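Local coordinates for protein double Glycine Motif Protease domain from AMS/PCAT Transporter (Lachnospiraceae bacterium C6A11, PDB 6MPZ) that probably cleaves the leader peptide from lantibiotic-type precursor peptides after a double-glycine motif, as the C39 cysteine protease domain of an exporting transporter, at residues A30-V35 and E46-D51. Numbering follows the deposited sequence.
Sequences ASLAMV and EQVRVD
Val48 carries this small helix-helix contact through its CG1 methyl, which is directed at the flank of Leu32, without any hydrogen bond across. Val48 CG1, anti to the backbone N (chi1 179°), lies alongside the Leu32 side chain, 4.2 Å from Leu32 CB and equally 4.2 Å from Leu32 CD2. Val48 CG1 is also 4.4 Å from Ala33 N. Both valine methyls stand at near-equal, loose distance from the Ala33 methyl, Val48 CG1 at 4.7 Å and Val48 CG2 at 4.6 Å from Ala33 CB. The closest backbone approach is 6.8 Å between Ala33 CA and Val48 CA, where the small alanine side chain leaves little bulk. Along helix 45-52, Gln47 NE2 spans one turn to donate to the syn side of Asp51 OD1 (3.1 Å), within its own amide plane but 31° out of the carboxylate plane; Asp51 OD2 binds Tyr71 OH. Ala29 and Leu36 of helix 27-38 extend the seat of Val48, while Leu32 also packs on Ala67 and Ala68 of helix 61-70. As in papain-like proteases, helix 27-38, which starts at the probable nucleophile Cys27, is central: helix 45-52 flanks it here, and Ser31 and Met34 meet strand 101-109.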
ATOM      1  N   ALA A  30       6.567  -1.124  -6.381  1.00 23.90           N
ATOM      2  CA  ALA A  30       5.463  -1.145  -7.317  1.00 25.66           C
ATOM      3  C   ALA A  30       4.176  -0.601  -6.648  1.00 25.16           C
ATOM      4  O   ALA A  30       3.477   0.194  -7.242  1.00 22.34           O
ATOM      5  CB  ALA A  30       5.245  -2.571  -7.820  1.00 27.86           C
ATOM      6  N   SER A  31       3.942  -0.986  -5.385  1.00 23.74           N
ATOM      7  CA  SER A  31       2.770  -0.586  -4.646  1.00 23.02           C
ATOM      8  C   SER A  31       2.854   0.927  -4.404  1.00 22.48           C
ATOM      9  O   SER A  31       1.885   1.610  -4.634  1.00 20.59           O
ATOM     10  CB  SER A  31       2.636  -1.348  -3.290  1.00 22.93           C
ATOM     11  OG  SER A  31       2.474  -2.761  -3.496  1.00 25.37           O
ATOM     12  N   LEU A  32       3.988   1.462  -3.959  1.00 22.52           N
ATOM     13  CA  LEU A  32       4.041   2.945  -3.811  1.00 25.15           C
ATOM     14  C   LEU A  32       3.925   3.667  -5.191  1.00 28.09           C
ATOM     15  O   LEU A  32       3.438   4.784  -5.273  1.00 29.15           O
ATOM     16  CB  LEU A  32       5.285   3.384  -3.100  1.00 24.35           C
ATOM     17  CG  LEU A  32       5.473   4.908  -2.891  1.00 23.10           C
ATOM     18  CD1 LEU A  32       4.344   5.538  -2.124  1.00 23.79           C
ATOM     19  CD2 LEU A  32       6.760   5.125  -2.118  1.00 22.61           C
ATOM     20  N   ALA A  33       4.382   3.034  -6.263  1.00 30.03           N
ATOM     21  CA  ALA A  33       4.335   3.666  -7.605  1.00 30.71           C
ATOM     22  C   ALA A  33       2.871   3.881  -8.024  1.00 30.35           C
ATOM     23  O   ALA A  33       2.492   4.989  -8.441  1.00 28.03           O
ATOM     24  CB  ALA A  33       5.119   2.838  -8.645  1.00 29.22           C
ATOM     25  N   MET A  34       2.052   2.840  -7.824  1.00 28.78           N
ATOM     26  CA  MET A  34       0.582   2.890  -8.014  1.00 24.92           C
ATOM     27  C   MET A  34      -0.087   3.960  -7.178  1.00 25.84           C
ATOM     28  O   MET A  34      -0.946   4.676  -7.715  1.00 28.99           O
ATOM     29  CB  MET A  34      -0.061   1.538  -7.727  1.00 23.13           C
ATOM     30  CG  MET A  34       0.254   0.530  -8.755  1.00 24.50           C
ATOM     31  SD  MET A  34      -0.492  -1.141  -8.673  1.00 26.27           S
ATOM     32  CE  MET A  34       0.594  -1.981  -7.554  1.00 25.20           C
ATOM     33  N   VAL A  35       0.281   4.081  -5.895  1.00 26.39           N
ATOM     34  CA  VAL A  35      -0.258   5.170  -5.044  1.00 28.44           C
ATOM     35  C   VAL A  35       0.142   6.563  -5.573  1.00 28.18           C
ATOM     36  O   VAL A  35      -0.693   7.456  -5.660  1.00 29.54           O
ATOM     37  CB  VAL A  35       0.094   5.051  -3.523  1.00 26.31           C
ATOM     38  CG1 VAL A  35      -0.420   6.260  -2.739  1.00 24.96           C
ATOM     39  CG2 VAL A  35      -0.514   3.818  -2.912  1.00 26.77           C
ATOM     40  N   GLU A  46      12.199   3.323 -11.437  1.00 38.10           N
ATOM     41  CA  GLU A  46      13.574   3.041 -10.990  1.00 35.34           C
ATOM     42  C   GLU A  46      13.903   3.879  -9.774  1.00 28.29           C
ATOM     43  O   GLU A  46      14.578   3.412  -8.887  1.00 29.27           O
ATOM     44  CB  GLU A  46      14.679   3.286 -12.066  1.00 38.86           C
ATOM     45  CG  GLU A  46      14.305   3.374 -13.546  1.00 46.93           C
ATOM     46  CD  GLU A  46      13.881   4.774 -13.999  1.00 45.54           C
ATOM     47  OE1 GLU A  46      14.670   5.756 -14.046  1.00 40.78           O
ATOM     48  OE2 GLU A  46      12.709   4.857 -14.330  1.00 48.67           O
ATOM     49  N   GLN A  47      13.472   5.134  -9.770  1.00 25.62           N
ATOM     50  CA  GLN A  47      13.719   6.015  -8.642  1.00 25.22           C
ATOM     51  C   GLN A  47      12.981   5.524  -7.378  1.00 27.03           C
ATOM     52  O   GLN A  47      13.553   5.532  -6.284  1.00 24.28           O
ATOM     53  CB  GLN A  47      13.313   7.461  -9.015  1.00 24.77           C
ATOM     54  CG  GLN A  47      13.778   8.515  -8.011  1.00 23.41           C
ATOM     55  CD  GLN A  47      15.278   8.641  -7.951  1.00 24.46           C
ATOM     56  OE1 GLN A  47      15.897   8.913  -8.986  1.00 25.73           O
ATOM     57  NE2 GLN A  47      15.895   8.448  -6.745  1.00 25.84           N
ATOM     58  N   VAL A  48      11.734   5.058  -7.542  1.00 30.88           N
ATOM     59  CA  VAL A  48      10.923   4.586  -6.422  1.00 30.64           C
ATOM     60  C   VAL A  48      11.603   3.376  -5.730  1.00 32.60           C
ATOM     61  O   VAL A  48      11.616   3.283  -4.492  1.00 28.28           O
ATOM     62  CB  VAL A  48       9.473   4.230  -6.842  1.00 29.95           C
ATOM     63  CG1 VAL A  48       8.665   3.722  -5.644  1.00 31.91           C
ATOM     64  CG2 VAL A  48       8.752   5.404  -7.519  1.00 29.87           C
ATOM     65  N   ARG A  49      12.143   2.458  -6.525  1.00 39.13           N
ATOM     66  CA  ARG A  49      12.810   1.261  -5.983  1.00 41.11           C
ATOM     67  C   ARG A  49      13.932   1.681  -5.052  1.00 40.84           C
ATOM     68  O   ARG A  49      14.052   1.201  -3.936  1.00 39.33           O
ATOM     69  CB  ARG A  49      13.475   0.445  -7.068  1.00 44.03           C
ATOM     70  CG  ARG A  49      12.597  -0.319  -8.008  1.00 49.63           C
ATOM     71  CD  ARG A  49      13.476  -1.223  -8.864  1.00 53.81           C
ATOM     72  NE  ARG A  49      12.775  -1.639 -10.059  1.00 62.39           N
ATOM     73  CZ  ARG A  49      13.098  -1.348 -11.322  1.00 61.97           C
ATOM     74  NH1 ARG A  49      14.168  -0.623 -11.651  1.00 60.73           N
ATOM     75  NH2 ARG A  49      12.318  -1.834 -12.290  1.00 65.47           N
ATOM     76  N   VAL A  50      14.752   2.582  -5.556  1.00 40.59           N
ATOM     77  CA  VAL A  50      15.929   3.055  -4.842  1.00 43.69           C
ATOM     78  C   VAL A  50      15.529   3.857  -3.614  1.00 39.39           C
ATOM     79  O   VAL A  50      16.151   3.713  -2.583  1.00 37.12           O
ATOM     80  CB  VAL A  50      16.856   3.822  -5.836  1.00 41.15           C
ATOM     81  CG1 VAL A  50      17.420   5.096  -5.257  1.00 41.27           C
ATOM     82  CG2 VAL A  50      17.928   2.867  -6.322  1.00 41.13           C
ATOM     83  N   ASP A  51      14.496   4.685  -3.723  1.00 36.21           N
ATOM     84  CA  ASP A  51      14.026   5.469  -2.573  1.00 37.13           C
ATOM     85  C   ASP A  51      13.320   4.612  -1.529  1.00 38.04           C
ATOM     86  O   ASP A  51      13.341   4.954  -0.378  1.00 39.17           O
ATOM     87  CB  ASP A  51      13.120   6.615  -2.996  1.00 40.45           C
ATOM     88  CG  ASP A  51      13.835   7.620  -3.889  1.00 39.72           C
ATOM     89  OD1 ASP A  51      15.063   7.622  -3.929  1.00 43.01           O
ATOM     90  OD2 ASP A  51      13.165   8.417  -4.544  1.00 42.66           O
TER